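PDB 2DJW: probable transcriptional regulator, AsnC family from Thermus thermophilus, which is of unknown function but, as a stand-alone RAM-domain protein of the AsnC family, may be linked to transcriptional regulation. Local coordinates for residues V6-R11 and Y38-L43. Residues are numbered along the deposited sequence; the frame is centred on the assembly and turned at random.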
ATOM      1  N   VAL A   6       0.697 -21.095   3.637  1.00 34.26           N
ATOM      2  CA  VAL A   6       1.343 -20.543   2.431  1.00 34.22           C
ATOM      3  C   VAL A   6       0.313 -19.907   1.507  1.00 34.53           C
ATOM      4  O   VAL A   6      -0.609 -20.557   1.010  1.00 34.17           O
ATOM      5  CB  VAL A   6       2.262 -21.544   1.665  1.00 34.02           C
ATOM      6  CG1 VAL A   6       3.087 -20.807   0.640  1.00 32.88           C
ATOM      7  CG2 VAL A   6       3.189 -22.281   2.630  1.00 34.13           C
ATOM      8  N   LEU A   7       0.468 -18.606   1.327  1.00 34.57           N
ATOM      9  CA  LEU A   7      -0.428 -17.832   0.510  1.00 34.81           C
ATOM     10  C   LEU A   7       0.168 -17.743  -0.915  1.00 35.17           C
ATOM     11  O   LEU A   7       1.264 -17.227  -1.109  1.00 32.87           O
ATOM     12  CB  LEU A   7      -0.597 -16.444   1.147  1.00 34.98           C
ATOM     13  CG  LEU A   7      -1.589 -16.144   2.307  1.00 36.59           C
ATOM     14  CD1 LEU A   7      -1.693 -17.206   3.413  1.00 34.42           C
ATOM     15  CD2 LEU A   7      -1.290 -14.762   2.915  1.00 34.98           C
ATOM     16  N   ILE A   8      -0.578 -18.264  -1.894  1.00 36.20           N
ATOM     17  CA  ILE A   8      -0.124 -18.344  -3.293  1.00 37.30           C
ATOM     18  C   ILE A   8      -1.000 -17.482  -4.212  1.00 38.46           C
ATOM     19  O   ILE A   8      -2.216 -17.693  -4.301  1.00 38.72           O
ATOM     20  CB  ILE A   8      -0.110 -19.806  -3.792  1.00 36.58           C
ATOM     21  CG1 ILE A   8       0.516 -20.742  -2.760  1.00 35.72           C
ATOM     22  CG2 ILE A   8       0.584 -19.962  -5.140  1.00 38.22           C
ATOM     23  CD1 ILE A   8      -0.503 -21.707  -2.168  1.00 33.41           C
ATOM     24  N   ARG A   9      -0.384 -16.487  -4.847  1.00 39.81           N
ATOM     25  CA  ARG A   9      -1.019 -15.741  -5.928  1.00 41.97           C
ATOM     26  C   ARG A   9      -0.532 -16.271  -7.290  1.00 42.58           C
ATOM     27  O   ARG A   9       0.613 -16.013  -7.705  1.00 42.07           O
ATOM     28  CB  ARG A   9      -0.734 -14.238  -5.819  1.00 42.16           C
ATOM     29  CG  ARG A   9      -1.086 -13.431  -7.090  1.00 42.57           C
ATOM     30  CD  ARG A   9      -0.829 -11.957  -6.906  1.00 43.88           C
ATOM     31  NE  ARG A   9      -1.471 -11.500  -5.669  1.00 49.04           N
ATOM     32  CZ  ARG A   9      -0.840 -11.008  -4.601  1.00 47.13           C
ATOM     33  NH1 ARG A   9       0.482 -10.843  -4.595  1.00 47.32           N
ATOM     34  NH2 ARG A   9      -1.554 -10.658  -3.543  1.00 46.04           N
ATOM     35  N   PRO A  10      -1.387 -17.051  -7.973  1.00 43.44           N
ATOM     36  CA  PRO A  10      -1.042 -17.550  -9.305  1.00 43.25           C
ATOM     37  C   PRO A  10      -1.480 -16.596 -10.408  1.00 43.40           C
ATOM     38  O   PRO A  10      -2.339 -15.723 -10.174  1.00 43.12           O
ATOM     39  CB  PRO A  10      -1.868 -18.823  -9.397  1.00 42.91           C
ATOM     40  CG  PRO A  10      -3.113 -18.502  -8.640  1.00 43.07           C
ATOM     41  CD  PRO A  10      -2.718 -17.530  -7.544  1.00 43.69           C
ATOM     42  N   ARG A  11      -0.900 -16.773 -11.599  1.00 44.10           N
ATOM     43  CA  ARG A  11      -1.539 -16.304 -12.846  1.00 44.79           C
ATOM     44  C   ARG A  11      -2.959 -16.872 -12.858  1.00 44.93           C
ATOM     45  O   ARG A  11      -3.170 -18.040 -12.492  1.00 44.82           O
ATOM     46  CB  ARG A  11      -0.763 -16.783 -14.083  1.00 44.92           C
ATOM     47  CG  ARG A  11      -1.185 -16.095 -15.406  1.00 45.69           C
ATOM     48  CD  ARG A  11      -0.773 -16.893 -16.649  1.00 45.22           C
ATOM     49  NE  ARG A  11       0.670 -17.073 -16.702  1.00 47.98           N
ATOM     50  CZ  ARG A  11       1.293 -18.234 -16.879  1.00 48.79           C
ATOM     51  NH1 ARG A  11       0.606 -19.358 -17.061  1.00 48.62           N
ATOM     52  NH2 ARG A  11       2.623 -18.270 -16.881  1.00 49.14           N
ATOM     53  N   TYR A  38      -4.977 -13.515  -2.418  1.00 37.36           N
ATOM     54  CA  TYR A  38      -4.190 -14.677  -2.841  1.00 36.53           C
ATOM     55  C   TYR A  38      -5.204 -15.761  -3.170  1.00 36.55           C
ATOM     56  O   TYR A  38      -5.994 -16.124  -2.313  1.00 36.86           O
ATOM     57  CB  TYR A  38      -3.256 -15.153  -1.722  1.00 35.48           C
ATOM     58  CG  TYR A  38      -2.035 -14.263  -1.451  1.00 34.97           C
ATOM     59  CD1 TYR A  38      -0.816 -14.515  -2.085  1.00 33.47           C
ATOM     60  CD2 TYR A  38      -2.083 -13.199  -0.511  1.00 34.47           C
ATOM     61  CE1 TYR A  38       0.315 -13.734  -1.837  1.00 32.47           C
ATOM     62  CE2 TYR A  38      -0.959 -12.403  -0.259  1.00 30.98           C
ATOM     63  CZ  TYR A  38       0.241 -12.688  -0.925  1.00 34.30           C
ATOM     64  OH  TYR A  38       1.387 -11.942  -0.712  1.00 34.27           O
ATOM     65  N   ASP A  39      -5.200 -16.266  -4.405  1.00 36.15           N
ATOM     66  CA  ASP A  39      -6.203 -17.257  -4.835  1.00 35.88           C
ATOM     67  C   ASP A  39      -6.083 -18.604  -4.174  1.00 34.15           C
ATOM     68  O   ASP A  39      -7.074 -19.280  -4.001  1.00 34.61           O
ATOM     69  CB  ASP A  39      -6.223 -17.409  -6.371  1.00 36.91           C
ATOM     70  CG  ASP A  39      -6.294 -16.073  -7.063  1.00 40.32           C
ATOM     71  OD1 ASP A  39      -7.405 -15.717  -7.531  1.00 44.47           O
ATOM     72  OD2 ASP A  39      -5.253 -15.356  -7.070  1.00 43.08           O
ATOM     73  N   LEU A  40      -4.878 -18.991  -3.800  1.00 33.54           N
ATOM     74  CA  LEU A  40      -4.656 -20.292  -3.172  1.00 33.49           C
ATOM     75  C   LEU A  40      -4.006 -20.147  -1.793  1.00 32.83           C
ATOM     76  O   LEU A  40      -3.146 -19.296  -1.608  1.00 32.54           O
ATOM     77  CB  LEU A  40      -3.776 -21.202  -4.077  1.00 32.69           C
ATOM     78  CG  LEU A  40      -4.270 -21.624  -5.477  1.00 33.79           C
ATOM     79  CD1 LEU A  40      -3.104 -22.143  -6.360  1.00 32.57           C
ATOM     80  CD2 LEU A  40      -5.391 -22.675  -5.405  1.00 31.39           C
ATOM     81  N   VAL A  41      -4.404 -20.995  -0.848  1.00 32.67           N
ATOM     82  CA  VAL A  41      -3.727 -21.082   0.452  1.00 32.44           C
ATOM     83  C   VAL A  41      -3.367 -22.532   0.663  1.00 32.66           C
ATOM     84  O   VAL A  41      -4.253 -23.393   0.571  1.00 31.96           O
ATOM     85  CB  VAL A  41      -4.635 -20.635   1.661  1.00 32.29           C
ATOM     86  CG1 VAL A  41      -3.901 -20.811   3.000  1.00 31.45           C
ATOM     87  CG2 VAL A  41      -5.079 -19.197   1.513  1.00 31.85           C
ATOM     88  N   ALA A  42      -2.098 -22.804   0.977  1.00 32.42           N
ATOM     89  CA  ALA A  42      -1.726 -24.142   1.421  1.00 33.86           C
ATOM     90  C   ALA A  42      -1.481 -24.237   2.929  1.00 34.57           C
ATOM     91  O   ALA A  42      -0.630 -23.540   3.467  1.00 34.60           O
ATOM     92  CB  ALA A  42      -0.494 -24.674   0.643  1.00 33.67           C
ATOM     93  N   LEU A  43      -2.215 -25.126   3.590  1.00 35.39           N
ATOM     94  CA  LEU A  43      -1.915 -25.519   4.957  1.00 36.59           C
ATOM     95  C   LEU A  43      -0.885 -26.657   4.931  1.00 37.73           C
ATOM     96  O   LEU A  43      -1.201 -27.791   4.541  1.00 37.77           O
ATOM     97  CB  LEU A  43      -3.187 -25.957   5.684  1.00 36.48           C
ATOM     98  CG  LEU A  43      -3.049 -26.494   7.109  1.00 37.48           C
ATOM     99  CD1 LEU A  43      -2.524 -25.405   8.041  1.00 39.18           C
ATOM    100  CD2 LEU A  43      -4.388 -27.033   7.624  1.00 36.21           C
TER
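The ring of Y38 lies across the strand of V6-P10, sandwiched between the guanidinium of R9 and the CB of L7, just where a classic beta bulge brings D39 and L40 together opposite I8. This antiparallel pair joins two central strands, 2-10 and 40-46, of the RAM domain's four-stranded sheet, in which strand 28-34 borders 40-46 and strand 66-77 borders 2-10. R9 stacks on one ring face as a cation-pi pair, with CZ 4.2 Å from the ring centroid, the planes 29° apart and NH2 above the ring centre. R9 NH2 is also hydrogen-bonded to P37 O, a second anchor that would restrain the guanidinium over the ring. The opposite face receives a CH-pi contact from L7 CB, 3.8 Å from the centroid, while L7 CD2 reaches Y38 CD2. An alanine in place of Y38 would probably leave the R9 guanidinium without its stacking partner and open a gap beside L7. At the bulge L40, not D39, exchanges two backbone bonds with I8, I8 N to L40 O at 2.8 Å; from there the ladder is regular, and V6 and A42 make the next such pair. On the sheet face of V6, I8, L40 and A42, helix 15-22 packs against L40 and A42. There I8 chi2 of 113° carries CD1 to 3.8 Å from L40 CB and 4.1 Å from A42 CB.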